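PDB 3LTO: mevalonate diphosphate decarboxylase, which probably catalyses the ATP-dependent decarboxylation of mevalonate 5-diphosphate to isopentenyl diphosphate in isoprenoid biosynthesis. Local coordinates for residues H2-Y16 and S31-L45. Residues are numbered along the deposited sequence; the frame is centred on the assembly and turned at random.
Sequences HWFAQAPANIALIKY and SLSYTLSNLLSSVKL. With SO4 (sulfate ion), chain C; SO4 (sulfate ion), chain D.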
loop_
_atom_site.group_PDB
_atom_site.type_symbol
_atom_site.label_atom_id
_atom_site.label_comp_id
_atom_site.label_asym_id
_atom_site.label_seq_id
_atom_site.Cartn_x
_atom_site.Cartn_y
_atom_site.Cartn_z
ATOM N N HIS A 2 19.423 29.255 -0.972
ATOM C CA HIS A 2 19.250 28.006 -1.718
ATOM C C HIS A 2 19.224 26.733 -0.871
ATOM O O HIS A 2 19.608 26.725 0.300
ATOM C CB HIS A 2 20.355 27.850 -2.767
ATOM C CG HIS A 2 21.603 27.215 -2.234
ATOM N ND1 HIS A 2 22.467 27.866 -1.379
ATOM C CD2 HIS A 2 22.106 25.967 -2.395
ATOM C CE1 HIS A 2 23.445 27.047 -1.036
ATOM N NE2 HIS A 2 23.250 25.889 -1.639
ATOM N N TRP A 3 18.793 25.650 -1.506
ATOM C CA TRP A 3 18.704 24.336 -0.881
ATOM C C TRP A 3 19.287 23.366 -1.897
ATOM O O TRP A 3 19.175 23.590 -3.098
ATOM C CB TRP A 3 17.239 24.002 -0.587
ATOM C CG TRP A 3 16.619 24.952 0.400
ATOM C CD1 TRP A 3 16.596 24.816 1.757
ATOM C CD2 TRP A 3 15.971 26.198 0.109
ATOM N NE1 TRP A 3 15.972 25.894 2.332
ATOM C CE2 TRP A 3 15.577 26.760 1.344
ATOM C CE3 TRP A 3 15.681 26.892 -1.074
ATOM C CZ2 TRP A 3 14.908 27.988 1.430
ATOM C CZ3 TRP A 3 15.012 28.118 -0.987
ATOM C CH2 TRP A 3 14.634 28.648 0.258
ATOM N N PHE A 4 19.922 22.301 -1.417
ATOM C CA PHE A 4 20.545 21.321 -2.301
ATOM C C PHE A 4 20.326 19.908 -1.763
ATOM O O PHE A 4 20.406 19.681 -0.559
ATOM C CB PHE A 4 22.046 21.619 -2.388
ATOM C CG PHE A 4 22.800 20.741 -3.350
ATOM C CD1 PHE A 4 22.826 21.027 -4.710
ATOM C CD2 PHE A 4 23.538 19.658 -2.883
ATOM C CE1 PHE A 4 23.586 20.250 -5.594
ATOM C CE2 PHE A 4 24.302 18.873 -3.760
ATOM C CZ PHE A 4 24.325 19.171 -5.114
ATOM N N ALA A 5 20.033 18.967 -2.654
ATOM C CA ALA A 5 19.833 17.575 -2.258
ATOM C C ALA A 5 20.236 16.650 -3.401
ATOM O O ALA A 5 20.288 17.057 -4.562
ATOM C CB ALA A 5 18.369 17.327 -1.871
ATOM N N GLN A 6 20.519 15.402 -3.064
ATOM C CA GLN A 6 20.921 14.421 -4.055
ATOM C C GLN A 6 20.183 13.112 -3.819
ATOM O O GLN A 6 19.673 12.860 -2.735
ATOM C CB GLN A 6 22.435 14.192 -3.983
ATOM C CG GLN A 6 23.248 15.457 -4.209
ATOM C CD GLN A 6 24.745 15.200 -4.210
ATOM O OE1 GLN A 6 25.301 14.710 -3.232
ATOM N NE2 GLN A 6 25.403 15.533 -5.315
ATOM N N ALA A 7 20.117 12.289 -4.851
ATOM C CA ALA A 7 19.453 11.005 -4.754
ATOM C C ALA A 7 20.147 10.062 -5.720
ATOM O O ALA A 7 20.670 10.478 -6.752
ATOM C CB ALA A 7 17.979 11.136 -5.106
ATOM N N PRO A 8 20.176 8.775 -5.378
ATOM C CA PRO A 8 20.817 7.772 -6.224
ATOM C C PRO A 8 19.886 7.166 -7.265
ATOM O O PRO A 8 18.667 7.185 -7.116
ATOM C CB PRO A 8 21.286 6.739 -5.215
ATOM C CG PRO A 8 20.164 6.742 -4.221
ATOM C CD PRO A 8 19.829 8.219 -4.057
ATOM N N ALA A 9 20.466 6.641 -8.335
ATOM C CA ALA A 9 19.669 5.988 -9.356
ATOM C C ALA A 9 19.491 4.561 -8.857
ATOM O O ALA A 9 20.122 4.156 -7.880
ATOM C CB ALA A 9 20.401 5.989 -10.680
ATOM N N ASN A 10 18.627 3.800 -9.503
ATOM C CA ASN A 10 18.436 2.423 -9.092
ATOM C C ASN A 10 18.113 1.628 -10.336
ATOM O O ASN A 10 17.585 2.176 -11.305
ATOM C CB ASN A 10 17.319 2.318 -8.038
ATOM C CG ASN A 10 15.925 2.416 -8.633
ATOM O OD1 ASN A 10 15.469 1.509 -9.335
ATOM N ND2 ASN A 10 15.237 3.521 -8.350
ATOM N N ILE A 11 18.462 0.345 -10.314
ATOM C CA ILE A 11 18.231 -0.550 -11.444
ATOM C C ILE A 11 17.359 -1.743 -11.033
ATOM O O ILE A 11 17.706 -2.517 -10.138
ATOM C CB ILE A 11 19.567 -1.072 -12.008
ATOM C CG1 ILE A 11 19.307 -1.997 -13.197
ATOM C CG2 ILE A 11 20.337 -1.810 -10.925
ATOM C CD1 ILE A 11 18.680 -1.308 -14.386
ATOM N N ALA A 12 16.223 -1.881 -11.704
ATOM C CA ALA A 12 15.274 -2.943 -11.414
ATOM C C ALA A 12 15.598 -4.310 -12.014
ATOM O O ALA A 12 15.920 -4.425 -13.196
ATOM C CB ALA A 12 13.877 -2.500 -11.858
ATOM N N LEU A 13 15.524 -5.341 -11.173
ATOM C CA LEU A 13 15.740 -6.728 -11.590
ATOM C C LEU A 13 14.364 -7.262 -12.034
ATOM O O LEU A 13 14.265 -8.047 -12.985
ATOM C CB LEU A 13 16.308 -7.552 -10.426
ATOM C CG LEU A 13 17.833 -7.512 -10.235
ATOM C CD1 LEU A 13 18.327 -6.087 -10.307
ATOM C CD2 LEU A 13 18.220 -8.145 -8.909
ATOM N N ILE A 14 13.315 -6.834 -11.325
ATOM C CA ILE A 14 11.923 -7.173 -11.654
ATOM C C ILE A 14 11.349 -5.796 -12.030
ATOM O O ILE A 14 11.421 -4.852 -11.239
ATOM C CB ILE A 14 11.162 -7.753 -10.442
ATOM C CG1 ILE A 14 11.837 -9.046 -9.966
ATOM C CG2 ILE A 14 9.711 -8.034 -10.829
ATOM C CD1 ILE A 14 11.782 -10.190 -10.976
ATOM N N LYS A 15 10.781 -5.682 -13.226
ATOM C CA LYS A 15 10.292 -4.392 -13.720
ATOM C C LYS A 15 8.893 -3.917 -13.340
ATOM O O LYS A 15 7.928 -4.665 -13.407
ATOM C CB LYS A 15 10.370 -4.359 -15.254
ATOM C CG LYS A 15 11.632 -4.948 -15.880
ATOM C CD LYS A 15 12.866 -4.149 -15.535
ATOM C CE LYS A 15 14.085 -4.687 -16.273
ATOM N NZ LYS A 15 15.333 -3.950 -15.908
ATOM N N TYR A 16 8.803 -2.644 -12.968
ATOM C CA TYR A 16 7.536 -2.003 -12.654
ATOM C C TYR A 16 6.943 -1.681 -14.022
ATOM O O TYR A 16 5.803 -2.014 -14.315
ATOM C CB TYR A 16 7.779 -0.718 -11.861
ATOM C CG TYR A 16 6.671 0.307 -11.985
ATOM C CD1 TYR A 16 5.334 -0.037 -11.767
ATOM C CD2 TYR A 16 6.965 1.628 -12.316
ATOM C CE1 TYR A 16 4.323 0.914 -11.880
ATOM C CE2 TYR A 16 5.971 2.581 -12.428
ATOM C CZ TYR A 16 4.651 2.224 -12.214
ATOM O OH TYR A 16 3.675 3.178 -12.369
ATOM N N SER A 31 7.986 -4.547 -7.808
ATOM C CA SER A 31 9.248 -4.319 -8.494
ATOM C C SER A 31 10.385 -4.377 -7.478
ATOM O O SER A 31 10.205 -4.026 -6.308
ATOM C CB SER A 31 9.229 -2.969 -9.224
ATOM O OG SER A 31 8.972 -1.883 -8.343
ATOM N N LEU A 32 11.545 -4.848 -7.926
ATOM C CA LEU A 32 12.734 -4.978 -7.085
ATOM C C LEU A 32 13.942 -4.361 -7.792
ATOM O O LEU A 32 14.239 -4.710 -8.940
ATOM C CB LEU A 32 13.021 -6.456 -6.807
ATOM C CG LEU A 32 14.306 -6.759 -6.040
ATOM C CD1 LEU A 32 14.081 -6.545 -4.560
ATOM C CD2 LEU A 32 14.721 -8.183 -6.292
ATOM N N SER A 33 14.648 -3.463 -7.111
ATOM C CA SER A 33 15.798 -2.821 -7.726
ATOM C C SER A 33 17.006 -2.694 -6.809
ATOM O O SER A 33 16.889 -2.771 -5.585
ATOM C CB SER A 33 15.404 -1.432 -8.237
ATOM O OG SER A 33 14.979 -0.607 -7.164
ATOM N N TYR A 34 18.169 -2.508 -7.425
ATOM C CA TYR A 34 19.412 -2.335 -6.692
ATOM C C TYR A 34 19.692 -0.837 -6.693
ATOM O O TYR A 34 19.576 -0.187 -7.731
ATOM C CB TYR A 34 20.558 -3.058 -7.392
ATOM C CG TYR A 34 21.866 -2.972 -6.630
ATOM C CD1 TYR A 34 21.976 -3.495 -5.342
ATOM C CD2 TYR A 34 22.982 -2.348 -7.183
ATOM C CE1 TYR A 34 23.162 -3.395 -4.623
ATOM C CE2 TYR A 34 24.175 -2.243 -6.467
ATOM C CZ TYR A 34 24.254 -2.769 -5.190
ATOM O OH TYR A 34 25.423 -2.659 -4.469
ATOM N N THR A 35 20.053 -0.284 -5.542
ATOM C CA THR A 35 20.326 1.144 -5.474
ATOM C C THR A 35 21.777 1.415 -5.876
ATOM O O THR A 35 22.706 0.943 -5.234
ATOM C CB THR A 35 20.028 1.691 -4.053
ATOM O OG1 THR A 35 18.691 1.326 -3.673
ATOM C CG2 THR A 35 20.132 3.211 -4.028
ATOM N N LEU A 36 21.959 2.160 -6.961
ATOM C CA LEU A 36 23.290 2.486 -7.463
ATOM C C LEU A 36 23.790 3.764 -6.798
ATOM O O LEU A 36 23.789 4.842 -7.396
ATOM C CB LEU A 36 23.230 2.654 -8.983
ATOM C CG LEU A 36 22.749 1.407 -9.736
ATOM C CD1 LEU A 36 22.388 1.757 -11.169
ATOM C CD2 LEU A 36 23.838 0.345 -9.694
ATOM N N SER A 37 24.234 3.625 -5.557
ATOM C CA SER A 37 24.707 4.750 -4.761
ATOM C C SER A 37 25.780 5.665 -5.354
ATOM O O SER A 37 25.958 6.785 -4.886
ATOM C CB SER A 37 25.161 4.237 -3.394
ATOM O OG SER A 37 24.037 3.771 -2.661
ATOM N N ASN A 38 26.485 5.212 -6.381
ATOM C CA ASN A 38 27.521 6.043 -6.984
ATOM C C ASN A 38 26.984 6.973 -8.076
ATOM O O ASN A 38 27.569 8.015 -8.340
ATOM C CB ASN A 38 28.640 5.156 -7.531
ATOM C CG ASN A 38 29.350 4.381 -6.430
ATOM O OD1 ASN A 38 30.106 4.950 -5.641
ATOM N ND2 ASN A 38 29.095 3.077 -6.364
ATOM N N LEU A 39 25.877 6.598 -8.708
ATOM C CA LEU A 39 25.278 7.432 -9.741
ATOM C C LEU A 39 24.274 8.319 -9.018
ATOM O O LEU A 39 23.308 7.829 -8.427
ATOM C CB LEU A 39 24.584 6.567 -10.798
ATOM C CG LEU A 39 25.449 5.543 -11.551
ATOM C CD1 LEU A 39 24.583 4.786 -12.560
ATOM C CD2 LEU A 39 26.602 6.242 -12.266
ATOM N N LEU A 40 24.508 9.628 -9.060
ATOM C CA LEU A 40 23.652 10.575 -8.355
ATOM C C LEU A 40 23.091 11.714 -9.194
ATOM O O LEU A 40 23.723 12.188 -10.133
ATOM C CB LEU A 40 24.427 11.201 -7.181
ATOM C CG LEU A 40 24.972 10.337 -6.036
ATOM C CD1 LEU A 40 25.980 11.136 -5.217
ATOM C CD2 LEU A 40 23.824 9.868 -5.157
ATOM N N SER A 41 21.891 12.148 -8.831
ATOM C CA SER A 41 21.254 13.281 -9.477
ATOM C C SER A 41 21.245 14.324 -8.380
ATOM O O SER A 41 21.148 13.983 -7.202
ATOM C CB SER A 41 19.818 12.957 -9.900
ATOM O OG SER A 41 19.795 12.304 -11.155
ATOM N N SER A 42 21.362 15.586 -8.756
ATOM C CA SER A 42 21.371 16.657 -7.772
ATOM C C SER A 42 20.383 17.737 -8.147
ATOM O O SER A 42 20.165 18.011 -9.320
ATOM C CB SER A 42 22.771 17.261 -7.665
ATOM O OG SER A 42 23.681 16.312 -7.137
ATOM N N VAL A 43 19.778 18.343 -7.137
ATOM C CA VAL A 43 18.832 19.416 -7.376
ATOM C C VAL A 43 19.082 20.573 -6.437
ATOM O O VAL A 43 19.147 20.408 -5.224
ATOM C CB VAL A 43 17.377 18.956 -7.200
ATOM C CG1 VAL A 43 16.443 20.155 -7.298
ATOM C CG2 VAL A 43 17.027 17.934 -8.261
ATOM N N LYS A 44 19.233 21.752 -7.011
ATOM C CA LYS A 44 19.443 22.944 -6.218
ATOM C C LYS A 44 18.214 23.813 -6.415
ATOM O O LYS A 44 17.716 23.959 -7.532
ATOM C CB LYS A 44 20.699 23.682 -6.690
ATOM C CG LYS A 44 20.951 25.014 -5.990
ATOM C CD LYS A 44 22.282 25.609 -6.421
ATOM C CE LYS A 44 22.542 26.946 -5.737
ATOM N NZ LYS A 44 23.850 27.538 -6.157
ATOM N N LEU A 45 17.702 24.368 -5.330
ATOM C CA LEU A 45 16.546 25.239 -5.430
ATOM C C LEU A 45 16.902 26.615 -4.915
ATOM O O LEU A 45 17.535 26.745 -3.873
ATOM C CB LEU A 45 15.372 24.693 -4.613
ATOM C CG LEU A 45 14.683 23.440 -5.136
ATOM C CD1 LEU A 45 13.603 23.010 -4.137
ATOM C CD2 LEU A 45 14.074 23.728 -6.509
HETATM S S SO4 C . 11.326 0.019 -13.795
HETATM O O1 SO4 C . 11.036 -1.077 -12.854
HETATM O O2 SO4 C . 11.680 1.210 -13.016
HETATM O O3 SO4 C . 12.448 -0.380 -14.656
HETATM O O4 SO4 C . 10.163 0.328 -14.635
HETATM S S SO4 D . 4.784 6.353 -13.732
HETATM O O1 SO4 D . 4.181 5.756 -12.532
HETATM O O2 SO4 D . 5.837 7.305 -13.349
HETATM O O3 SO4 D . 5.372 5.288 -14.562
HETATM O O4 SO4 D . 3.746 7.054 -14.508
#
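Strand 2-12 pairs antiparallel with both halves of the chain 31-45, at 169° to strand 40-45 and 140° to strand 31-36, through hydrogen-bonded pairs W3-L45, A5-V43, A7-S41 and I11-Y34. F4, Q6, P8 and L40 share one face. Q6 CG stands anti to the carbonyl carbon (chi1 -59°), which lays the chain over S42; Q6 NE2 then gives S42 OG a short bond of 2.6 Å, nearly straight and in the amide plane. The F4 ring has K44 CB at its edge, 3.9 Å from F4 CD1, while F4 CZ comes within 3.5 Å of S42 CB. Beside the start of strand 2-12, the extended K44 chain passes the H2 imidazole, K44 CE 3.5 Å from H2 CD2. This long bent hairpin belongs to the N-terminal domain of the GHMP-type fold; its opposite face, with W3, A5, A7 and V43, lies on helix 110-129. Between the halves a type I turn, L36 to L39, takes the partner chain round a corner: A9 N bonds to L39 O, while L36 N returns to A9 O. Where strand 2-12 runs out, L13 N and I14 N both point at L32 O, a classic beta bulge, with the I14 bond weak. Beside the corner P8 CG meets T35 CG2 at 3.5 Å, and P8 CB packs on L40 CD2. Further along, I11 CG2 touches Y34 CB at 3.8 Å, and L36 CD1 reaches I11 CB; L13, I14 and L32 gather against L219 of helix 208-224. Past the bulge Y16 N donates almost linearly to one sulfate (O1, 2.7 Å), which R152 also binds, and the Y16 hydroxyl bonds to a second sulfate held by R144 and K20; both sulfates probably come from the crystallisation liquor.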